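PDB 6UY4: dihydroorotate dehydrogenase from Schistosoma mansoni, which probably catalyses the oxidation of dihydroorotate to orotate with a quinone as electron acceptor, using FMN, in de novo pyrimidine biosynthesis. Local coordinates for residues A[125-130]-A[139-144]; A[195-200]-A[234-239]. All blocks are in the same frame, centred on the assembly; numbering follows the deposited sequence.

Interaction 1 (A[125-130]-A[139-144]); sequences RPRIFR and NRCGFN. With FMN (flavin mononucleotide), chain G; QLA (2-[(4-fluorophenyl)amino]-3-hydroxynaphthalene-1,4-dione), chain B.
A beta hairpin beside the flavin makes this contact: Ile128 faces Asn139 as an antiparallel, non-hydrogen-bonded pair, with CA atoms 4.4 Å apart and both side chains on one face of the sheet. One backbone bond follows the pair, Arg140 N to Arg127 O at 2.9 Å and 168° at the hydrogen. The face carrying Ile128 and Asn139 is turned to the two bound groups. Ile128 CG2 lies 3.4 Å from QLA C14, while its CG1 meets Cys141 SG. Asn139 sets its amide against the dimethylbenzene end of FMN, ND2 being 3.3 Å from C8, and its OD1 accepts a weak bond from Cys141 N. Arg130, also on the first strand, directs NE and NH1 to QLA O3, with NH1 at 3.0 Å from O3, so two donors share one inhibitor oxygen.

Two arginines reach across. The chain of Arg127, extended from CG to NE, runs past Cys141 CA, and Asn144 CG lies over one face of its guanidinium, the amide plane inclined by 51°; NH1 and ND2, both donors, are not bonded to each other. Its charge is met by Glu47, and NH2 by the carbonyls of Leu121 and Asn123. NH2 of Arg140 lies near the plane of the Phe129 ring, at its edge, 3.4 Å from Phe129 CZ, and Phe129 CE2 lies over one face of the guanidinium, offset toward the rim, while Arg140 NH1 is held by Tyr299 O and Ala286 O. Strand 128-131 is an edge strand of a four-stranded antiparallel sheet in which 136-139 is next to 301-304, and helix 46-58 packs against Ile128 and Arg130.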
loop_
_atom_site.group_PDB
_atom_site.type_symbol
_atom_site.label_atom_id
_atom_site.label_comp_id
_atom_site.label_asym_id
_atom_site.label_seq_id
_atom_site.Cartn_x
_atom_site.Cartn_y
_atom_site.Cartn_z
ATOM N N ARG A 125 9.942 -14.115 -12.517
ATOM C CA ARG A 125 8.927 -14.947 -11.890
ATOM C C ARG A 125 9.448 -16.366 -11.683
ATOM O O ARG A 125 10.267 -16.852 -12.469
ATOM C CB ARG A 125 7.659 -14.984 -12.749
ATOM C CG ARG A 125 7.055 -13.612 -13.011
ATOM C CD ARG A 125 5.807 -13.704 -13.874
ATOM N NE ARG A 125 4.729 -14.430 -13.208
ATOM C CZ ARG A 125 3.517 -14.609 -13.726
ATOM N NH1 ARG A 125 3.225 -14.111 -14.920
ATOM N NH2 ARG A 125 2.598 -15.283 -13.050
ATOM N N PRO A 126 9.001 -17.072 -10.630
ATOM C CA PRO A 126 8.019 -16.643 -9.626
ATOM C C PRO A 126 8.558 -15.602 -8.645
ATOM O O PRO A 126 9.694 -15.707 -8.182
ATOM C CB PRO A 126 7.681 -17.945 -8.896
ATOM C CG PRO A 126 8.909 -18.765 -9.025
ATOM C CD PRO A 126 9.463 -18.450 -10.386
ATOM N N ARG A 127 7.729 -14.603 -8.339
ATOM C CA ARG A 127 8.110 -13.521 -7.441
ATOM C C ARG A 127 7.092 -13.305 -6.327
ATOM O O ARG A 127 7.155 -12.280 -5.637
ATOM C CB ARG A 127 8.310 -12.221 -8.230
ATOM C CG ARG A 127 7.131 -11.854 -9.117
ATOM C CD ARG A 127 7.538 -10.874 -10.206
ATOM N NE ARG A 127 6.409 -10.510 -11.058
ATOM C CZ ARG A 127 6.510 -9.775 -12.160
ATOM N NH1 ARG A 127 5.427 -9.494 -12.871
ATOM N NH2 ARG A 127 7.693 -9.323 -12.553
ATOM N N ILE A 128 6.160 -14.237 -6.135
ATOM C CA ILE A 128 5.157 -14.157 -5.078
ATOM C C ILE A 128 5.007 -15.538 -4.460
ATOM O O ILE A 128 4.851 -16.531 -5.178
ATOM C CB ILE A 128 3.799 -13.654 -5.609
ATOM C CG1 ILE A 128 3.890 -12.187 -6.032
ATOM C CG2 ILE A 128 2.724 -13.834 -4.560
ATOM C CD1 ILE A 128 2.591 -11.628 -6.566
ATOM N N PHE A 129 5.053 -15.606 -3.130
ATOM C CA PHE A 129 4.999 -16.878 -2.420
ATOM C C PHE A 129 4.088 -16.747 -1.210
ATOM O O PHE A 129 4.186 -15.773 -0.459
ATOM C CB PHE A 129 6.400 -17.321 -1.983
ATOM C CG PHE A 129 7.415 -17.292 -3.089
ATOM C CD1 PHE A 129 7.565 -18.376 -3.937
ATOM C CD2 PHE A 129 8.216 -16.178 -3.285
ATOM C CE1 PHE A 129 8.496 -18.350 -4.959
ATOM C CE2 PHE A 129 9.148 -16.147 -4.304
ATOM C CZ PHE A 129 9.288 -17.234 -5.141
ATOM N N ARG A 130 3.210 -17.729 -1.023
ATOM C CA ARG A 130 2.300 -17.746 0.113
ATOM C C ARG A 130 2.955 -18.424 1.308
ATOM O O ARG A 130 3.656 -19.428 1.161
ATOM C CB ARG A 130 1.003 -18.481 -0.232
ATOM C CG ARG A 130 0.252 -17.953 -1.441
ATOM C CD ARG A 130 -1.121 -18.606 -1.521
ATOM N NE ARG A 130 -1.841 -18.269 -2.745
ATOM C CZ ARG A 130 -1.949 -19.076 -3.795
ATOM N NH1 ARG A 130 -2.625 -18.687 -4.867
ATOM N NH2 ARG A 130 -1.383 -20.276 -3.771
ATOM N N ASN A 139 6.995 -11.379 -1.232
ATOM C CA ASN A 139 6.970 -10.962 -2.626
ATOM C C ASN A 139 8.224 -10.169 -2.968
ATOM O O ASN A 139 8.807 -9.495 -2.114
ATOM C CB ASN A 139 5.728 -10.113 -2.941
ATOM C CG ASN A 139 5.955 -8.629 -2.696
ATOM O OD1 ASN A 139 6.341 -7.890 -3.602
ATOM N ND2 ASN A 139 5.716 -8.189 -1.465
ATOM N N ARG A 140 8.626 -10.260 -4.236
ATOM C CA ARG A 140 9.725 -9.475 -4.789
ATOM C C ARG A 140 9.367 -9.091 -6.226
ATOM O O ARG A 140 10.088 -9.372 -7.180
ATOM C CB ARG A 140 11.045 -10.242 -4.719
ATOM C CG ARG A 140 10.980 -11.667 -5.252
ATOM C CD ARG A 140 12.373 -12.259 -5.410
ATOM N NE ARG A 140 12.337 -13.627 -5.923
ATOM C CZ ARG A 140 12.433 -14.715 -5.163
ATOM N NH1 ARG A 140 12.570 -14.599 -3.850
ATOM N NH2 ARG A 140 12.392 -15.918 -5.718
ATOM N N CYS A 141 8.216 -8.428 -6.381
ATOM C CA CYS A 141 7.709 -8.107 -7.712
ATOM C C CYS A 141 8.650 -7.162 -8.450
ATOM O O CYS A 141 9.038 -7.422 -9.595
ATOM C CB CYS A 141 6.310 -7.500 -7.606
ATOM S SG CYS A 141 5.087 -8.574 -6.821
ATOM N N GLY A 142 9.024 -6.056 -7.813
ATOM C CA GLY A 142 9.954 -5.124 -8.417
ATOM C C GLY A 142 9.306 -4.100 -9.327
ATOM O O GLY A 142 9.866 -3.752 -10.371
ATOM N N PHE A 143 8.124 -3.616 -8.940
ATOM C CA PHE A 143 7.410 -2.552 -9.648
ATOM C C PHE A 143 7.131 -2.950 -11.102
ATOM O O PHE A 143 7.756 -2.466 -12.048
ATOM C CB PHE A 143 8.184 -1.229 -9.585
ATOM C CG PHE A 143 8.264 -0.631 -8.206
ATOM C CD1 PHE A 143 9.142 0.408 -7.942
ATOM C CD2 PHE A 143 7.462 -1.100 -7.178
ATOM C CE1 PHE A 143 9.221 0.964 -6.681
ATOM C CE2 PHE A 143 7.538 -0.549 -5.913
ATOM C CZ PHE A 143 8.419 0.485 -5.665
ATOM N N ASN A 144 6.165 -3.851 -11.253
ATOM C CA ASN A 144 5.660 -4.232 -12.568
ATOM C C ASN A 144 4.433 -3.375 -12.867
ATOM O O ASN A 144 3.371 -3.563 -12.266
ATOM C CB ASN A 144 5.335 -5.724 -12.625
ATOM C CG ASN A 144 4.468 -6.182 -11.466
ATOM O OD1 ASN A 144 4.662 -5.762 -10.327
ATOM N ND2 ASN A 144 3.501 -7.045 -11.757
HETATM N N1 FMN G . 3.468 -1.273 -1.715
HETATM C C2 FMN G . 3.691 -0.182 -2.532
HETATM O O2 FMN G . 3.837 0.935 -2.040
HETATM N N3 FMN G . 3.747 -0.341 -3.901
HETATM C C4 FMN G . 3.583 -1.592 -4.461
HETATM O O4 FMN G . 3.635 -1.733 -5.682
HETATM C C4A FMN G . 3.360 -2.692 -3.642
HETATM N N5 FMN G . 3.197 -3.945 -4.196
HETATM C C5A FMN G . 2.971 -5.035 -3.382
HETATM C C6 FMN G . 2.805 -6.295 -3.948
HETATM C C7 FMN G . 2.581 -7.400 -3.136
HETATM C C7M FMN G . 2.403 -8.757 -3.752
HETATM C C8 FMN G . 2.521 -7.244 -1.755
HETATM C C8M FMN G . 2.278 -8.435 -0.875
HETATM C C9 FMN G . 2.689 -5.984 -1.190
HETATM C C9A FMN G . 2.913 -4.875 -2.001
HETATM N N10 FMN G . 3.077 -3.617 -1.447
HETATM C C10 FMN G . 3.303 -2.528 -2.265
HETATM C "C1'" FMN G . 3.024 -3.416 0.038
HETATM C "C2'" FMN G . 1.590 -3.179 0.495
HETATM O "O2'" FMN G . 1.028 -2.106 -0.226
HETATM C "C3'" FMN G . 1.541 -2.851 1.981
HETATM O "O3'" FMN G . 2.437 -1.798 2.261
HETATM C "C4'" FMN G . 1.890 -4.053 2.853
HETATM O "O4'" FMN G . 1.646 -5.260 2.163
HETATM C "C5'" FMN G . 1.031 -4.007 4.105
HETATM O "O5'" FMN G . 1.119 -5.216 4.817
HETATM P P FMN G . -0.199 -6.126 4.953
HETATM O O1P FMN G . 0.140 -7.316 5.815
HETATM O O2P FMN G . -1.329 -5.329 5.562
HETATM O O3P FMN G . -0.594 -6.607 3.581
HETATM C C1 QLA B . -3.859 -12.326 -4.815
HETATM O O1 QLA B . -3.806 -11.160 -5.165
HETATM C C2 QLA B . -5.143 -13.071 -4.993
HETATM O O2 QLA B . -6.118 -12.417 -5.608
HETATM C C3 QLA B . -5.270 -14.392 -4.503
HETATM O O3 QLA B . -4.141 -16.343 -3.720
HETATM C C4 QLA B . -7.733 -14.367 -4.162
HETATM C C5 QLA B . -7.797 -13.313 -3.261
HETATM C C6 QLA B . -9.005 -12.702 -2.972
HETATM C C7 QLA B . -10.129 -13.152 -3.606
HETATM C C8 QLA B . -10.108 -14.177 -4.509
HETATM C C9 QLA B . -8.896 -14.786 -4.793
HETATM C C10 QLA B . -4.049 -15.122 -4.013
HETATM C C11 QLA B . -2.790 -14.369 -3.852
HETATM C C12 QLA B . -1.685 -15.006 -3.305
HETATM C C13 QLA B . -0.500 -14.317 -3.140
HETATM C C14 QLA B . -0.408 -12.984 -3.519
HETATM C C15 QLA B . -1.499 -12.341 -4.064
HETATM C C16 QLA B . -2.699 -13.027 -4.232
HETATM F F1 QLA B . -11.318 -12.552 -3.326
HETATM N N1 QLA B . -6.484 -14.980 -4.465
#

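Interaction 2 (A[195-200]-A[234-239]); sequences DYLVIN and KKTPIL. With FMN (flavin mononucleotide), chain G.
Tyr196 brings the one aromatic ring of this contact, and Leu239 CD2 approaches its CD1 obliquely at 4.2 Å, while Val198 CG2 from its own strand lies in the ring plane at an edge. CB of Tyr196 rests against Pro237 CB at 4.0 Å. The other flat group, the Asn200 amide, takes no part in the strand pairing and serves the cofactor: ND2 donates to FMN O2 at 2.7 Å with 167° at the hydrogen, and OD1 is bound by Asn169.

The backbones pair in parallel, Leu197 with Ile238 and Val198 with Leu239. Leu197 N donates to Pro237 O, Leu239 N to Leu197 O, and Ile199 N to Leu239 O, all at 2.7 to 2.9 Å, so Leu197 uses both its N-H and its carbonyl toward this neighbour. On one face Leu197 CD1 meets Ile238 CD1 at 3.7 Å, and Thr236 CG2 lies beside Leu197 CG; on the other, Val198 CG2 touches Leu239 CB at 4.1 Å. At the strand entrance Pro237 CD packs on Asp195 O. OD1 of Asp195 forms a salt bridge with Arg158, and OD2 accepts from Trp160 NE1 and Ile166 N.

These strands, joined through helix 215-230, form a beta-alpha-beta unit of the TIM barrel, with strand 165-170 on the far side of 196-200. The two segments thus hold each other by main-chain bonds and aliphatic contacts, while the polar groups of Asp195, Tyr196 and Thr236 find partners outside them and Asn200, at the C-terminal end of its strand, binds FMN.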
loop_
_atom_site.group_PDB
_atom_site.type_symbol
_atom_site.label_atom_id
_atom_site.label_comp_id
_atom_site.label_asym_id
_atom_site.label_seq_id
_atom_site.Cartn_x
_atom_site.Cartn_y
_atom_site.Cartn_z
ATOM N N ASP A 195 -6.971 11.700 -5.924
ATOM C CA ASP A 195 -7.315 12.375 -4.678
ATOM C C ASP A 195 -6.082 12.617 -3.817
ATOM O O ASP A 195 -6.009 13.629 -3.111
ATOM C CB ASP A 195 -8.354 11.564 -3.903
ATOM C CG ASP A 195 -9.687 11.490 -4.619
ATOM O OD1 ASP A 195 -10.036 12.457 -5.330
ATOM O OD2 ASP A 195 -10.386 10.465 -4.474
ATOM N N TYR A 196 -5.113 11.704 -3.855
ATOM C CA TYR A 196 -3.845 11.905 -3.171
ATOM C C TYR A 196 -2.764 11.123 -3.901
ATOM O O TYR A 196 -3.044 10.173 -4.635
ATOM C CB TYR A 196 -3.918 11.490 -1.693
ATOM C CG TYR A 196 -4.135 10.011 -1.451
ATOM C CD1 TYR A 196 -3.057 9.146 -1.294
ATOM C CD2 TYR A 196 -5.415 9.482 -1.357
ATOM C CE1 TYR A 196 -3.251 7.797 -1.065
ATOM C CE2 TYR A 196 -5.617 8.132 -1.126
ATOM C CZ TYR A 196 -4.530 7.295 -0.982
ATOM O OH TYR A 196 -4.720 5.952 -0.753
ATOM N N LEU A 197 -1.519 11.543 -3.692
ATOM C CA LEU A 197 -0.357 10.918 -4.300
ATOM C C LEU A 197 0.574 10.407 -3.208
ATOM O O LEU A 197 0.672 10.999 -2.129
ATOM C CB LEU A 197 0.388 11.900 -5.211
ATOM C CG LEU A 197 -0.435 12.550 -6.327
ATOM C CD1 LEU A 197 0.337 13.693 -6.967
ATOM C CD2 LEU A 197 -0.837 11.523 -7.375
ATOM N N VAL A 198 1.253 9.299 -3.496
ATOM C CA VAL A 198 2.154 8.655 -2.547
ATOM C C VAL A 198 3.499 8.430 -3.223
ATOM O O VAL A 198 3.562 8.111 -4.416
ATOM C CB VAL A 198 1.581 7.318 -2.028
ATOM C CG1 VAL A 198 2.463 6.750 -0.925
ATOM C CG2 VAL A 198 0.162 7.502 -1.530
ATOM N N ILE A 199 4.575 8.601 -2.458
ATOM C CA ILE A 199 5.930 8.325 -2.915
ATOM C C ILE A 199 6.588 7.396 -1.906
ATOM O O ILE A 199 6.590 7.680 -0.703
ATOM C CB ILE A 199 6.753 9.617 -3.084
ATOM C CG1 ILE A 199 6.102 10.523 -4.128
ATOM C CG2 ILE A 199 8.187 9.289 -3.472
ATOM C CD1 ILE A 199 6.839 11.812 -4.357
ATOM N N ASN A 200 7.143 6.289 -2.394
ATOM C CA ASN A 200 7.772 5.302 -1.527
ATOM C C ASN A 200 9.209 5.708 -1.223
ATOM O O ASN A 200 10.009 5.917 -2.142
ATOM C CB ASN A 200 7.739 3.922 -2.178
ATOM C CG ASN A 200 6.368 3.285 -2.127
ATOM O OD1 ASN A 200 5.370 3.950 -1.846
ATOM N ND2 ASN A 200 6.311 1.986 -2.398
ATOM N N LYS A 234 -4.803 22.369 -8.225
ATOM C CA LYS A 234 -5.157 22.096 -6.840
ATOM C C LYS A 234 -3.955 21.504 -6.119
ATOM O O LYS A 234 -3.226 20.680 -6.681
ATOM C CB LYS A 234 -6.351 21.137 -6.749
ATOM C CG LYS A 234 -6.162 19.832 -7.512
ATOM C CD LYS A 234 -7.252 18.826 -7.177
ATOM C CE LYS A 234 -6.992 17.489 -7.855
ATOM N NZ LYS A 234 -8.008 16.463 -7.486
ATOM N N LYS A 235 -3.745 21.934 -4.875
ATOM C CA LYS A 235 -2.650 21.419 -4.053
ATOM C C LYS A 235 -2.997 19.995 -3.628
ATOM O O LYS A 235 -3.501 19.737 -2.532
ATOM C CB LYS A 235 -2.403 22.324 -2.851
ATOM N N THR A 236 -2.720 19.055 -4.524
ATOM C CA THR A 236 -3.034 17.653 -4.275
ATOM C C THR A 236 -2.186 17.122 -3.123
ATOM O O THR A 236 -0.978 17.382 -3.078
ATOM C CB THR A 236 -2.791 16.826 -5.538
ATOM O OG1 THR A 236 -3.515 17.403 -6.632
ATOM C CG2 THR A 236 -3.244 15.384 -5.342
ATOM N N PRO A 237 -2.775 16.392 -2.174
ATOM C CA PRO A 237 -1.993 15.880 -1.041
ATOM C C PRO A 237 -0.862 14.966 -1.493
ATOM O O PRO A 237 -1.038 14.106 -2.359
ATOM C CB PRO A 237 -3.032 15.118 -0.211
ATOM C CG PRO A 237 -4.334 15.755 -0.565
ATOM C CD PRO A 237 -4.217 16.139 -2.011
ATOM N N ILE A 238 0.308 15.164 -0.892
ATOM C CA ILE A 238 1.494 14.359 -1.164
ATOM C C ILE A 238 1.817 13.562 0.092
ATOM O O ILE A 238 2.076 14.142 1.154
ATOM C CB ILE A 238 2.689 15.228 -1.586
ATOM C CG1 ILE A 238 2.410 15.909 -2.927
ATOM C CG2 ILE A 238 3.953 14.388 -1.665
ATOM C CD1 ILE A 238 2.280 14.947 -4.084
ATOM N N LEU A 239 1.804 12.239 -0.026
ATOM C CA LEU A 239 2.089 11.352 1.090
ATOM C C LEU A 239 3.409 10.626 0.866
ATOM O O LEU A 239 3.824 10.391 -0.273
ATOM C CB LEU A 239 0.964 10.332 1.296
ATOM C CG LEU A 239 -0.246 10.776 2.122
ATOM C CD1 LEU A 239 -1.041 11.867 1.418
ATOM C CD2 LEU A 239 -1.132 9.584 2.434
HETATM N N1 FMN G . 3.468 -1.273 -1.715
HETATM C C2 FMN G . 3.691 -0.182 -2.532
HETATM O O2 FMN G . 3.837 0.935 -2.040
HETATM N N3 FMN G . 3.747 -0.341 -3.901
HETATM C C4 FMN G . 3.583 -1.592 -4.461
HETATM O O4 FMN G . 3.635 -1.733 -5.682
HETATM C C4A FMN G . 3.360 -2.692 -3.642
HETATM N N5 FMN G . 3.197 -3.945 -4.196
HETATM C C5A FMN G . 2.971 -5.035 -3.382
HETATM C C6 FMN G . 2.805 -6.295 -3.948
HETATM C C7 FMN G . 2.581 -7.400 -3.136
HETATM C C7M FMN G . 2.403 -8.757 -3.752
HETATM C C8 FMN G . 2.521 -7.244 -1.755
HETATM C C8M FMN G . 2.278 -8.435 -0.875
HETATM C C9 FMN G . 2.689 -5.984 -1.190
HETATM C C9A FMN G . 2.913 -4.875 -2.001
HETATM N N10 FMN G . 3.077 -3.617 -1.447
HETATM C C10 FMN G . 3.303 -2.528 -2.265
HETATM C "C1'" FMN G . 3.024 -3.416 0.038
HETATM C "C2'" FMN G . 1.590 -3.179 0.495
HETATM O "O2'" FMN G . 1.028 -2.106 -0.226
HETATM C "C3'" FMN G . 1.541 -2.851 1.981
HETATM O "O3'" FMN G . 2.437 -1.798 2.261
HETATM C "C4'" FMN G . 1.890 -4.053 2.853
HETATM O "O4'" FMN G . 1.646 -5.260 2.163
HETATM C "C5'" FMN G . 1.031 -4.007 4.105
HETATM O "O5'" FMN G . 1.119 -5.216 4.817
HETATM P P FMN G . -0.199 -6.126 4.953
HETATM O O1P FMN G . 0.140 -7.316 5.815
HETATM O O2P FMN G . -1.329 -5.329 5.562
HETATM O O3P FMN G . -0.594 -6.607 3.581
#

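Both contacts touch FMN, yet from different parts of the fold, their centres about 26 Å apart on opposite sides of the chain's centre. Interaction 2 is buried and joins neighbouring parallel strands of the barrel; interaction 1 is partly buried and belongs to the separate antiparallel sheet. Their chemistry follows: three main-chain bonds and aliphatic contacts in 195-200/234-239, against one main-chain bond and two arginine side chains, whose polar ends are held by residues elsewhere, in 125-130/139-144. Interaction 1 also reaches the inhibitor, whereas interaction 2 meets the pyrimidine end of the flavin. Phe143 CZ and Asn200 ND2, 4.2 Å apart, bring the two into direct packing contact.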